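Local coordinates for outer membrane protein OMP121 (Bacteroides thetaiotaomicron, PDB 5FQ8), which probably imports nutrients, perhaps peptides, across the bacterial outer membrane as the TonB-dependent barrel of a SusCD complex, at residues Val107-Ser112 against Arg454-Asn458; Asn483-Tyr489 against His517-Leu523. The contacts are given in a common frame with arbitrary orientation. Residue numbers count along the deposited sequence, not the author numbering.

Contact 1. Residues Val107-Ser112 against Arg454-Asn458; sequences VPLNNS and RREIN. With C8E ((hydroxyethyloxy)tri(ethyloxy)octane), chain U; KR0 (3-decanoyloxypropyl decanoate), chain K.
Residues Val-107 to Ser-112 form an extended, irregular loop joining strand 101-103 to strand 113-115 in the plug; Arg-454 to Asn-458 are regular β-strand within 446-469 of the barrel. The end-to-end directions of the two segments lie 157° apart, so they run roughly antiparallel, but the backbones stay too distant to pair as a sheet: CA of Val-107 is 7.2 Å from CA of Asn-458, and CA of Asn-110 is 7.5 Å from CA of Glu-456. On the strand, Arg-454, Glu-456 and Asn-458 point toward the loop, while Arg-455 and Ile-457 alternate away, to the outer face of the barrel. There Arg-455 NH2 lies 2.8 Å from O9 of the detergent C8E, Ile-457 CD1 lies 3.9 Å from O8 of KR0, and Arg-455 also packs on Tyr-314 of the second subunit. From the loop, Pro-108, Asn-110 and Ser-112 point toward the strand. Asn-110 (chi1 t, chi2 -103°) donates from ND2 to Glu-456 OE2 at 2.5 Å, with Glu-456 in m, t; the same ND2 donates to Ser-112 OG at 2.8 Å. Ser-112 OG sits over one face of the Arg-454 guanidinium, 3.4 Å from NH1, at an angle too poor for a hydrogen bond. At the other end, Pro-108 CD packs 3.6 Å from Asn-458 ND2; OD1 of Asn-458 accepts from the side chains of Asn-481 and Asn-483. This is part of the interface between plug and barrel wall in a TonB-dependent receptor. The two segments bury 312 Å² and share one direct hydrogen bond, implying a modest, polar contact made through side chains, without backbone pairing.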
ATOM      1  N   VAL B 107     -33.929   7.965  15.949  1.00 29.03           N
ATOM      2  CA  VAL B 107     -32.930   8.518  15.057  1.00 32.08           C
ATOM      3  C   VAL B 107     -32.489   7.411  14.116  1.00 28.16           C
ATOM      4  O   VAL B 107     -32.288   6.282  14.570  1.00 27.92           O
ATOM      5  CB  VAL B 107     -31.726   9.061  15.841  1.00 37.19           C
ATOM      6  CG1 VAL B 107     -30.624   9.494  14.875  1.00 46.84           C
ATOM      7  CG2 VAL B 107     -32.173  10.182  16.735  1.00 43.91           C
ATOM      8  N   PRO B 108     -32.346   7.665  12.823  1.00 27.97           N
ATOM      9  CA  PRO B 108     -31.871   6.616  11.927  1.00 27.46           C
ATOM     10  C   PRO B 108     -30.560   6.030  12.406  1.00 27.07           C
ATOM     11  O   PRO B 108     -29.681   6.736  12.895  1.00 27.10           O
ATOM     12  CB  PRO B 108     -31.709   7.346  10.596  1.00 27.41           C
ATOM     13  CG  PRO B 108     -32.713   8.436  10.666  1.00 27.96           C
ATOM     14  CD  PRO B 108     -32.748   8.871  12.087  1.00 28.27           C
ATOM     15  N   LEU B 109     -30.445   4.722  12.271  1.00 26.74           N
ATOM     16  CA  LEU B 109     -29.262   3.984  12.679  1.00 26.39           C
ATOM     17  C   LEU B 109     -28.464   3.577  11.452  1.00 25.95           C
ATOM     18  O   LEU B 109     -29.036   3.208  10.428  1.00 27.45           O
ATOM     19  CB  LEU B 109     -29.660   2.746  13.466  1.00 26.37           C
ATOM     20  CG  LEU B 109     -28.542   1.888  14.026  1.00 26.07           C
ATOM     21  CD1 LEU B 109     -27.972   2.603  15.204  1.00 26.30           C
ATOM     22  CD2 LEU B 109     -29.055   0.518  14.416  1.00 26.03           C
ATOM     23  N   ASN B 110     -27.144   3.644  11.548  1.00 25.71           N
ATOM     24  CA  ASN B 110     -26.332   3.208  10.425  1.00 25.32           C
ATOM     25  C   ASN B 110     -26.413   1.697  10.304  1.00 25.05           C
ATOM     26  O   ASN B 110     -26.218   0.975  11.283  1.00 25.03           O
ATOM     27  CB  ASN B 110     -24.882   3.664  10.585  1.00 25.17           C
ATOM     28  CG  ASN B 110     -23.984   3.117   9.498  1.00 24.79           C
ATOM     29  OD1 ASN B 110     -23.227   2.183   9.726  1.00 30.80           O
ATOM     30  ND2 ASN B 110     -24.078   3.684   8.305  1.00 24.78           N
ATOM     31  N   ASN B 111     -26.709   1.220   9.105  1.00 24.89           N
ATOM     32  CA  ASN B 111     -26.843  -0.200   8.842  1.00 24.67           C
ATOM     33  C   ASN B 111     -25.964  -0.588   7.675  1.00 41.95           C
ATOM     34  O   ASN B 111     -26.385  -1.250   6.728  1.00 32.31           O
ATOM     35  CB  ASN B 111     -28.300  -0.566   8.583  1.00 24.88           C
ATOM     36  CG  ASN B 111     -28.514  -2.051   8.493  1.00 24.73           C
ATOM     37  OD1 ASN B 111     -27.816  -2.827   9.132  1.00 24.56           O
ATOM     38  ND2 ASN B 111     -29.476  -2.458   7.678  1.00 33.01           N
ATOM     39  N   SER B 112     -24.710  -0.169   7.729  1.00 32.47           N
ATOM     40  CA  SER B 112     -23.788  -0.441   6.644  1.00 24.02           C
ATOM     41  C   SER B 112     -23.190  -1.819   6.814  1.00 23.65           C
ATOM     42  O   SER B 112     -22.959  -2.272   7.931  1.00 23.67           O
ATOM     43  CB  SER B 112     -22.694   0.613   6.605  1.00 23.90           C
ATOM     44  OG  SER B 112     -23.259   1.882   6.349  1.00 24.16           O
ATOM     45  N   ARG B 454     -16.900   6.131   8.711  1.00 24.69           N
ATOM     46  CA  ARG B 454     -18.280   6.415   8.365  1.00 24.67           C
ATOM     47  C   ARG B 454     -18.845   7.451   9.310  1.00 25.06           C
ATOM     48  O   ARG B 454     -18.489   7.487  10.483  1.00 25.19           O
ATOM     49  CB  ARG B 454     -19.137   5.164   8.459  1.00 40.68           C
ATOM     50  CG  ARG B 454     -19.165   4.356   7.223  1.00 27.20           C
ATOM     51  CD  ARG B 454     -19.949   3.096   7.404  1.00 24.05           C
ATOM     52  NE  ARG B 454     -19.567   2.145   6.377  1.00 23.76           N
ATOM     53  CZ  ARG B 454     -19.916   2.251   5.101  1.00 23.72           C
ATOM     54  NH1 ARG B 454     -20.667   3.263   4.695  1.00 23.95           N
ATOM     55  NH2 ARG B 454     -19.515   1.339   4.235  1.00 23.48           N
ATOM     56  N   ARG B 455     -19.755   8.271   8.806  1.00 25.28           N
ATOM     57  CA  ARG B 455     -20.339   9.286   9.666  1.00 25.70           C
ATOM     58  C   ARG B 455     -21.650   9.801   9.098  1.00 25.91           C
ATOM     59  O   ARG B 455     -21.704  10.231   7.948  1.00 25.91           O
ATOM     60  CB  ARG B 455     -19.342  10.420   9.865  1.00 25.92           C
ATOM     61  CG  ARG B 455     -19.790  11.551  10.730  1.00 26.39           C
ATOM     62  CD  ARG B 455     -18.604  12.353  11.182  1.00 51.03           C
ATOM     63  NE  ARG B 455     -18.998  13.417  12.095  1.00 41.89           N
ATOM     64  CZ  ARG B 455     -19.158  14.684  11.737  1.00 54.99           C
ATOM     65  NH1 ARG B 455     -18.946  15.053  10.480  1.00 62.83           N
ATOM     66  NH2 ARG B 455     -19.520  15.580  12.642  1.00 61.92           N
ATOM     67  N   GLU B 456     -22.715   9.751   9.886  1.00 26.13           N
ATOM     68  CA  GLU B 456     -24.002  10.277   9.471  1.00 26.41           C
ATOM     69  C   GLU B 456     -24.524  11.212  10.544  1.00 26.89           C
ATOM     70  O   GLU B 456     -24.275  11.018  11.731  1.00 26.96           O
ATOM     71  CB  GLU B 456     -25.009   9.166   9.219  1.00 33.68           C
ATOM     72  CG  GLU B 456     -24.447   7.945   8.488  1.00 39.87           C
ATOM     73  CD  GLU B 456     -25.481   6.857   8.297  1.00 39.38           C
ATOM     74  OE1 GLU B 456     -26.594   7.030   8.831  1.00 49.41           O
ATOM     75  OE2 GLU B 456     -25.190   5.845   7.619  1.00 26.60           O
ATOM     76  N   ILE B 457     -25.235  12.244  10.122  1.00 27.26           N
ATOM     77  CA  ILE B 457     -25.813  13.190  11.062  1.00 27.77           C
ATOM     78  C   ILE B 457     -27.239  13.465  10.641  1.00 28.07           C
ATOM     79  O   ILE B 457     -27.507  13.716   9.464  1.00 28.07           O
ATOM     80  CB  ILE B 457     -25.028  14.509  11.136  1.00 28.06           C
ATOM     81  CG1 ILE B 457     -23.713  14.298  11.855  1.00 30.68           C
ATOM     82  CG2 ILE B 457     -25.836  15.554  11.859  1.00 28.65           C
ATOM     83  CD1 ILE B 457     -22.851  15.520  11.843  1.00 31.65           C
ATOM     84  N   ASN B 458     -28.152  13.424  11.600  1.00 35.43           N
ATOM     85  CA  ASN B 458     -29.557  13.635  11.321  1.00 28.72           C
ATOM     86  C   ASN B 458     -30.111  14.646  12.299  1.00 29.32           C
ATOM     87  O   ASN B 458     -29.858  14.554  13.498  1.00 29.42           O
ATOM     88  CB  ASN B 458     -30.323  12.323  11.403  1.00 28.51           C
ATOM     89  CG  ASN B 458     -31.684  12.425  10.799  1.00 28.81           C
ATOM     90  OD1 ASN B 458     -31.824  12.513   9.585  1.00 28.73           O
ATOM     91  ND2 ASN B 458     -32.707  12.425  11.643  1.00 34.52           N
TER
HETATM   92  C8  C8E U1989     -20.520  18.391  13.411  1.00 23.59           C
HETATM   93  O9  C8E U1989     -20.739  17.404  14.392  1.00 29.61           O
HETATM   94  C10 C8E U1989     -21.594  17.911  15.386  1.00 36.02           C
HETATM   95  C11 C8E U1989     -21.269  17.349  16.766  1.00 39.41           C
HETATM   96  O12 C8E U1989     -22.484  17.301  17.482  1.00 41.85           O
HETATM   97  C13 C8E U1989     -22.378  16.807  18.795  1.00 39.24           C
HETATM   98  C14 C8E U1989     -23.785  16.497  19.299  1.00 38.91           C
HETATM   99  O15 C8E U1989     -24.311  15.360  18.646  1.00 38.97           O
HETATM  100  C16 C8E U1989     -25.431  14.842  19.320  1.00 42.55           C
HETATM  101  C1  KR0 K1985     -27.698  19.711   7.280  1.00 41.70           C
HETATM  102  O1  KR0 K1985     -28.698  20.314   8.098  1.00 42.88           O
HETATM  103  C2  KR0 K1985     -27.466  18.324   7.839  1.00 41.40           C
HETATM  104  C3  KR0 K1985     -26.121  18.232   8.522  1.00 41.26           C
HETATM  105  C4  KR0 K1985     -24.076  21.839  13.047  1.00 45.06           C
HETATM  106  O4  KR0 K1985     -26.098  18.914   9.771  1.00 42.32           O
HETATM  107  C5  KR0 K1985     -24.797  19.119  10.388  1.00 42.33           C
HETATM  108  C6  KR0 K1985     -25.322  21.542  13.889  1.00 45.99           C
HETATM  109  C7  KR0 K1985     -28.364  21.397   9.009  1.00 47.80           C
HETATM  110  C8  KR0 K1985     -25.150  21.814  15.385  1.00 47.18           C
HETATM  111  O8  KR0 K1985     -23.825  18.724   9.788  1.00 41.44           O
HETATM  112  C9  KR0 K1985     -26.380  21.383  16.193  1.00 48.09           C
HETATM  113  O9  KR0 K1985     -27.656  22.306   8.627  1.00 49.82           O
HETATM  114  C10 KR0 K1985     -24.618  19.778  11.732  1.00 43.45           C
HETATM  115  C11 KR0 K1985     -24.167  21.234  11.641  1.00 43.83           C
HETATM  116  C12 KR0 K1985     -28.882  21.413  10.423  1.00 46.55           C
HETATM  117  C13 KR0 K1985     -29.373  22.816  10.756  1.00 45.99           C
HETATM  118  C14 KR0 K1985     -26.409  21.989  17.601  1.00 57.18           C
HETATM  119  C15 KR0 K1985     -27.402  21.294  18.529  1.00 50.38           C
HETATM  120  C16 KR0 K1985     -27.261  21.725  19.970  1.00 51.73           C
HETATM  121  C17 KR0 K1985     -30.349  22.815  11.927  1.00 47.25           C
HETATM  122  C18 KR0 K1985     -29.704  23.191  13.254  1.00 48.06           C
HETATM  123  C19 KR0 K1985     -30.715  23.008  14.382  1.00 49.28           C
HETATM  124  C20 KR0 K1985     -30.302  23.661  15.698  1.00 50.39           C
HETATM  125  C21 KR0 K1985     -31.337  23.376  16.790  1.00 55.16           C
HETATM  126  C22 KR0 K1985     -31.215  24.342  17.969  1.00 52.95           C
HETATM  127  C23 KR0 K1985     -32.015  23.924  19.186  1.00 54.18           C

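Contact 2. Residues Asn483-Tyr489 against His517-Leu523. With KR0 (3-decanoyloxypropyl decanoate), chain K.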
ATOM      1  N   ASN B 483     -30.080  15.749   6.684  1.00 29.07           N
ATOM      2  CA  ASN B 483     -29.302  14.522   6.704  1.00 28.47           C
ATOM      3  C   ASN B 483     -27.944  14.745   6.046  1.00 28.19           C
ATOM      4  O   ASN B 483     -27.835  15.483   5.066  1.00 30.20           O
ATOM      5  CB  ASN B 483     -30.062  13.413   5.999  1.00 28.25           C
ATOM      6  CG  ASN B 483     -29.476  12.059   6.259  1.00 27.71           C
ATOM      7  OD1 ASN B 483     -28.949  11.406   5.360  1.00 27.34           O
ATOM      8  ND2 ASN B 483     -29.551  11.627   7.503  1.00 27.69           N
ATOM      9  N   GLU B 484     -26.915  14.097   6.580  1.00 29.11           N
ATOM     10  CA  GLU B 484     -25.572  14.188   6.030  1.00 28.77           C
ATOM     11  C   GLU B 484     -24.884  12.856   6.268  1.00 27.87           C
ATOM     12  O   GLU B 484     -24.657  12.480   7.412  1.00 27.66           O
ATOM     13  CB  GLU B 484     -24.794  15.326   6.674  1.00 31.00           C
ATOM     14  CG  GLU B 484     -23.495  15.656   5.962  1.00 33.74           C
ATOM     15  CD  GLU B 484     -22.574  16.529   6.770  1.00 34.71           C
ATOM     16  OE1 GLU B 484     -21.864  15.999   7.649  1.00 27.67           O
ATOM     17  OE2 GLU B 484     -22.561  17.749   6.531  1.00 35.18           O
ATOM     18  N   ARG B 485     -24.540  12.149   5.206  1.00 26.66           N
ATOM     19  CA  ARG B 485     -23.908  10.842   5.323  1.00 29.62           C
ATOM     20  C   ARG B 485     -22.563  10.881   4.614  1.00 31.79           C
ATOM     21  O   ARG B 485     -22.467  11.382   3.494  1.00 33.79           O
ATOM     22  CB  ARG B 485     -24.813   9.743   4.754  1.00 26.00           C
ATOM     23  CG  ARG B 485     -26.074   9.516   5.568  1.00 26.22           C
ATOM     24  CD  ARG B 485     -26.904   8.364   5.057  1.00 38.52           C
ATOM     25  NE  ARG B 485     -27.844   8.802   4.040  1.00 28.63           N
ATOM     26  CZ  ARG B 485     -28.413   7.984   3.179  1.00 30.19           C
ATOM     27  NH1 ARG B 485     -28.121   6.703   3.230  1.00 39.37           N
ATOM     28  NH2 ARG B 485     -29.257   8.440   2.278  1.00 26.50           N
ATOM     29  N   LYS B 486     -21.529  10.367   5.269  1.00 26.70           N
ATOM     30  CA  LYS B 486     -20.177  10.449   4.746  1.00 25.53           C
ATOM     31  C   LYS B 486     -19.454   9.147   5.016  1.00 25.13           C
ATOM     32  O   LYS B 486     -19.553   8.587   6.103  1.00 25.08           O
ATOM     33  CB  LYS B 486     -19.410  11.617   5.372  1.00 25.82           C
ATOM     34  CG  LYS B 486     -17.976  11.794   4.910  1.00 25.71           C
ATOM     35  CD  LYS B 486     -17.308  12.930   5.655  1.00 26.05           C
ATOM     36  CE  LYS B 486     -15.908  13.191   5.151  1.00 27.95           C
ATOM     37  NZ  LYS B 486     -15.161  14.185   5.964  1.00 28.89           N
ATOM     38  N   VAL B 487     -18.740   8.658   4.024  1.00 24.89           N
ATOM     39  CA  VAL B 487     -17.872   7.508   4.209  1.00 24.55           C
ATOM     40  C   VAL B 487     -16.562   7.832   3.524  1.00 24.50           C
ATOM     41  O   VAL B 487     -16.543   8.535   2.513  1.00 24.63           O
ATOM     42  CB  VAL B 487     -18.518   6.218   3.664  1.00 24.28           C
ATOM     43  CG1 VAL B 487     -19.010   6.431   2.278  1.00 24.32           C
ATOM     44  CG2 VAL B 487     -17.556   5.076   3.693  1.00 23.96           C
ATOM     45  N   SER B 488     -15.463   7.383   4.114  1.00 24.37           N
ATOM     46  CA  SER B 488     -14.171   7.472   3.464  1.00 24.31           C
ATOM     47  C   SER B 488     -13.336   6.306   3.949  1.00 24.06           C
ATOM     48  O   SER B 488     -13.645   5.689   4.961  1.00 23.99           O
ATOM     49  CB  SER B 488     -13.484   8.812   3.739  1.00 24.63           C
ATOM     50  OG  SER B 488     -12.785   8.842   4.971  1.00 24.70           O
ATOM     51  N   TYR B 489     -12.301   5.972   3.197  1.00 23.94           N
ATOM     52  CA  TYR B 489     -11.371   4.961   3.669  1.00 29.26           C
ATOM     53  C   TYR B 489     -10.006   5.225   3.073  1.00 23.82           C
ATOM     54  O   TYR B 489      -9.839   6.086   2.217  1.00 23.97           O
ATOM     55  CB  TYR B 489     -11.837   3.530   3.351  1.00 27.59           C
ATOM     56  CG  TYR B 489     -11.871   3.157   1.887  1.00 25.61           C
ATOM     57  CD1 TYR B 489     -10.715   2.840   1.202  1.00 25.58           C
ATOM     58  CD2 TYR B 489     -13.065   3.086   1.208  1.00 23.32           C
ATOM     59  CE1 TYR B 489     -10.746   2.500  -0.111  1.00 23.21           C
ATOM     60  CE2 TYR B 489     -13.103   2.741  -0.111  1.00 23.25           C
ATOM     61  CZ  TYR B 489     -11.940   2.449  -0.765  1.00 23.19           C
ATOM     62  OH  TYR B 489     -11.976   2.099  -2.086  1.00 23.15           O
ATOM     63  N   HIS B 517     -10.572   6.796  -0.880  1.00 25.07           N
ATOM     64  CA  HIS B 517     -11.947   6.970  -1.349  1.00 29.76           C
ATOM     65  C   HIS B 517     -12.782   7.733  -0.330  1.00 24.26           C
ATOM     66  O   HIS B 517     -12.563   7.610   0.869  1.00 24.23           O
ATOM     67  CB  HIS B 517     -12.598   5.618  -1.635  1.00 35.08           C
ATOM     68  CG  HIS B 517     -13.967   5.721  -2.208  1.00 30.89           C
ATOM     69  ND1 HIS B 517     -14.195   5.926  -3.548  1.00 32.71           N
ATOM     70  CD2 HIS B 517     -15.185   5.662  -1.625  1.00 27.86           C
ATOM     71  CE1 HIS B 517     -15.495   5.983  -3.770  1.00 28.84           C
ATOM     72  NE2 HIS B 517     -16.119   5.826  -2.618  1.00 28.11           N
ATOM     73  N   MET B 518     -13.754   8.503  -0.819  1.00 24.46           N
ATOM     74  CA  MET B 518     -14.642   9.267   0.044  1.00 24.68           C
ATOM     75  C   MET B 518     -15.923   9.625  -0.693  1.00 24.84           C
ATOM     76  O   MET B 518     -15.863  10.065  -1.836  1.00 27.13           O
ATOM     77  CB  MET B 518     -13.983  10.558   0.528  1.00 33.95           C
ATOM     78  CG  MET B 518     -14.993  11.506   1.138  1.00 31.30           C
ATOM     79  SD  MET B 518     -14.717  13.207   0.744  1.00 37.31           S
ATOM     80  CE  MET B 518     -16.341  13.879   0.963  1.00 38.53           C
ATOM     81  N   GLU B 519     -17.074   9.481  -0.026  1.00 24.87           N
ATOM     82  CA  GLU B 519     -18.353   9.949  -0.550  1.00 25.10           C
ATOM     83  C   GLU B 519     -19.052  10.838   0.465  1.00 25.40           C
ATOM     84  O   GLU B 519     -18.892  10.668   1.670  1.00 25.35           O
ATOM     85  CB  GLU B 519     -19.303   8.812  -0.887  1.00 24.90           C
ATOM     86  CG  GLU B 519     -18.716   7.665  -1.613  1.00 24.58           C
ATOM     87  CD  GLU B 519     -19.706   6.572  -1.764  1.00 41.29           C
ATOM     88  OE1 GLU B 519     -20.676   6.591  -0.997  1.00 31.55           O
ATOM     89  OE2 GLU B 519     -19.540   5.710  -2.644  1.00 35.21           O
ATOM     90  N   LEU B 520     -19.874  11.757  -0.033  1.00 25.75           N
ATOM     91  CA  LEU B 520     -20.624  12.661   0.827  1.00 26.10           C
ATOM     92  C   LEU B 520     -21.931  13.028   0.151  1.00 26.39           C
ATOM     93  O   LEU B 520     -21.948  13.350  -1.034  1.00 26.51           O
ATOM     94  CB  LEU B 520     -19.818  13.913   1.125  1.00 26.40           C
ATOM     95  CG  LEU B 520     -20.437  14.962   2.028  1.00 26.82           C
ATOM     96  CD1 LEU B 520     -20.534  14.407   3.405  1.00 26.69           C
ATOM     97  CD2 LEU B 520     -19.585  16.198   2.038  1.00 27.14           C
ATOM     98  N   ARG B 521     -23.018  12.981   0.902  1.00 27.53           N
ATOM     99  CA  ARG B 521     -24.334  13.268   0.358  1.00 28.17           C
ATOM    100  C   ARG B 521     -25.154  13.983   1.408  1.00 28.73           C
ATOM    101  O   ARG B 521     -25.029  13.708   2.598  1.00 28.45           O
ATOM    102  CB  ARG B 521     -25.054  12.001  -0.067  1.00 27.81           C
ATOM    103  CG  ARG B 521     -25.237  11.020   1.054  1.00 27.25           C
ATOM    104  CD  ARG B 521     -25.803   9.706   0.578  1.00 26.84           C
ATOM    105  NE  ARG B 521     -27.075   9.880  -0.094  1.00 30.30           N
ATOM    106  CZ  ARG B 521     -27.619   8.960  -0.870  1.00 26.28           C
ATOM    107  NH1 ARG B 521     -26.990   7.814  -1.054  1.00 25.86           N
ATOM    108  NH2 ARG B 521     -28.781   9.191  -1.460  1.00 26.62           N
ATOM    109  N   ARG B 522     -25.988  14.899   0.960  1.00 27.67           N
ATOM    110  CA  ARG B 522     -26.797  15.694   1.865  1.00 28.11           C
ATOM    111  C   ARG B 522     -28.238  15.713   1.389  1.00 34.22           C
ATOM    112  O   ARG B 522     -28.524  15.575   0.199  1.00 46.61           O
ATOM    113  CB  ARG B 522     -26.264  17.111   1.989  1.00 28.50           C
ATOM    114  CG  ARG B 522     -24.970  17.191   2.756  1.00 28.29           C
ATOM    115  CD  ARG B 522     -24.521  18.620   2.983  1.00 28.74           C
ATOM    116  NE  ARG B 522     -23.316  18.641   3.798  1.00 33.68           N
ATOM    117  CZ  ARG B 522     -22.159  19.173   3.428  1.00 28.58           C
ATOM    118  NH1 ARG B 522     -22.043  19.762   2.254  1.00 28.76           N
ATOM    119  NH2 ARG B 522     -21.127  19.124   4.251  1.00 28.46           N
ATOM    120  N   LEU B 523     -29.143  15.875   2.343  1.00 28.70           N
ATOM    121  CA  LEU B 523     -30.563  15.922   2.055  1.00 29.07           C
ATOM    122  C   LEU B 523     -31.228  16.838   3.059  1.00 29.58           C
ATOM    123  O   LEU B 523     -30.866  16.848   4.235  1.00 33.23           O
ATOM    124  CB  LEU B 523     -31.185  14.532   2.123  1.00 28.76           C
ATOM    125  CG  LEU B 523     -32.691  14.434   1.900  1.00 33.84           C
ATOM    126  CD1 LEU B 523     -32.999  14.292   0.438  1.00 34.33           C
ATOM    127  CD2 LEU B 523     -33.228  13.266   2.648  1.00 28.94           C
TER
HETATM  128  C1  KR0 K1985     -27.698  19.711   7.280  1.00 41.70           C
HETATM  129  O1  KR0 K1985     -28.698  20.314   8.098  1.00 42.88           O
HETATM  130  C2  KR0 K1985     -27.466  18.324   7.839  1.00 41.40           C
HETATM  131  C3  KR0 K1985     -26.121  18.232   8.522  1.00 41.26           C
HETATM  132  C4  KR0 K1985     -24.076  21.839  13.047  1.00 45.06           C
HETATM  133  O4  KR0 K1985     -26.098  18.914   9.771  1.00 42.32           O
HETATM  134  C5  KR0 K1985     -24.797  19.119  10.388  1.00 42.33           C
HETATM  135  C6  KR0 K1985     -25.322  21.542  13.889  1.00 45.99           C
HETATM  136  C7  KR0 K1985     -28.364  21.397   9.009  1.00 47.80           C
HETATM  137  C8  KR0 K1985     -25.150  21.814  15.385  1.00 47.18           C
HETATM  138  O8  KR0 K1985     -23.825  18.724   9.788  1.00 41.44           O
HETATM  139  C9  KR0 K1985     -26.380  21.383  16.193  1.00 48.09           C
HETATM  140  O9  KR0 K1985     -27.656  22.306   8.627  1.00 49.82           O
HETATM  141  C10 KR0 K1985     -24.618  19.778  11.732  1.00 43.45           C
HETATM  142  C11 KR0 K1985     -24.167  21.234  11.641  1.00 43.83           C
HETATM  143  C12 KR0 K1985     -28.882  21.413  10.423  1.00 46.55           C
HETATM  144  C13 KR0 K1985     -29.373  22.816  10.756  1.00 45.99           C
HETATM  145  C14 KR0 K1985     -26.409  21.989  17.601  1.00 57.18           C
HETATM  146  C15 KR0 K1985     -27.402  21.294  18.529  1.00 50.38           C
HETATM  147  C16 KR0 K1985     -27.261  21.725  19.970  1.00 51.73           C
HETATM  148  C17 KR0 K1985     -30.349  22.815  11.927  1.00 47.25           C
HETATM  149  C18 KR0 K1985     -29.704  23.191  13.254  1.00 48.06           C
HETATM  150  C19 KR0 K1985     -30.715  23.008  14.382  1.00 49.28           C
HETATM  151  C20 KR0 K1985     -30.302  23.661  15.698  1.00 50.39           C
HETATM  152  C21 KR0 K1985     -31.337  23.376  16.790  1.00 55.16           C
HETATM  153  C22 KR0 K1985     -31.215  24.342  17.969  1.00 52.95           C
HETATM  154  C23 KR0 K1985     -32.015  23.924  19.186  1.00 54.18           C
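Four pairs, Asn-483 with Leu-523, Arg-485 with Arg-521, Val-487 with Glu-519 and Tyr-489 with His-517, satisfy one another's backbone groups reciprocally. The shortest of these eight bonds include Asn-483 N to Leu-523 O at 2.8 Å. The longest is His-517 N to Tyr-489 O, 3.3 Å. Between them backbone groups face outward: Glu-484, Lys-486 and Ser-488 bond to strand 446-469, Leu-520 N to Tyr-601 OH, Arg-522 N to Ser-550 OG, and Met-518 O to a side chain of the lipoprotein chain. The segments, with axes 4.6 Å apart at 177°, are neighbours in the antiparallel meander of the TonB-dependent receptor barrel. Glu-484 OE2 accepts from Arg-522 NE and NH2, each at 3.0 Å, in a salt bridge, and lies 3.6 Å from KR0 O8; Arg-522 NH1 bonds to the lipoprotein backbone. On the other face, the guanidiniums of Arg-485 and Arg-521 stack with centres 4.2 Å apart despite like charge, Arg-485 NE donating to Asn-483 OD1 (3.1 Å) and Arg-521 salt-bridged to Asp-597.

The two contacts lie about 10 Å apart between centres, on the same side of the chain's centre, and follow one another along the chain. Contact 1 joins the plug to barrel strand 446-469; contact 2 pairs the next two strands of the wall, 472-495 and 513-534. Neighbouring strands 446-469 and 472-495 connect them directly. Arg-455 O and Lys-486 N are 2.7 Å apart, a probable hydrogen bond. Ile-457 N and Glu-484 O, 2.8 Å apart, probably form another. Glu-456 CG packs 3.7 Å from Arg-485 CG. Both contacts touch the lipid KR0 on the outer surface of the barrel. The plug loop thus rests on the inner side of a wall of successive strands whose outer side meets lipid.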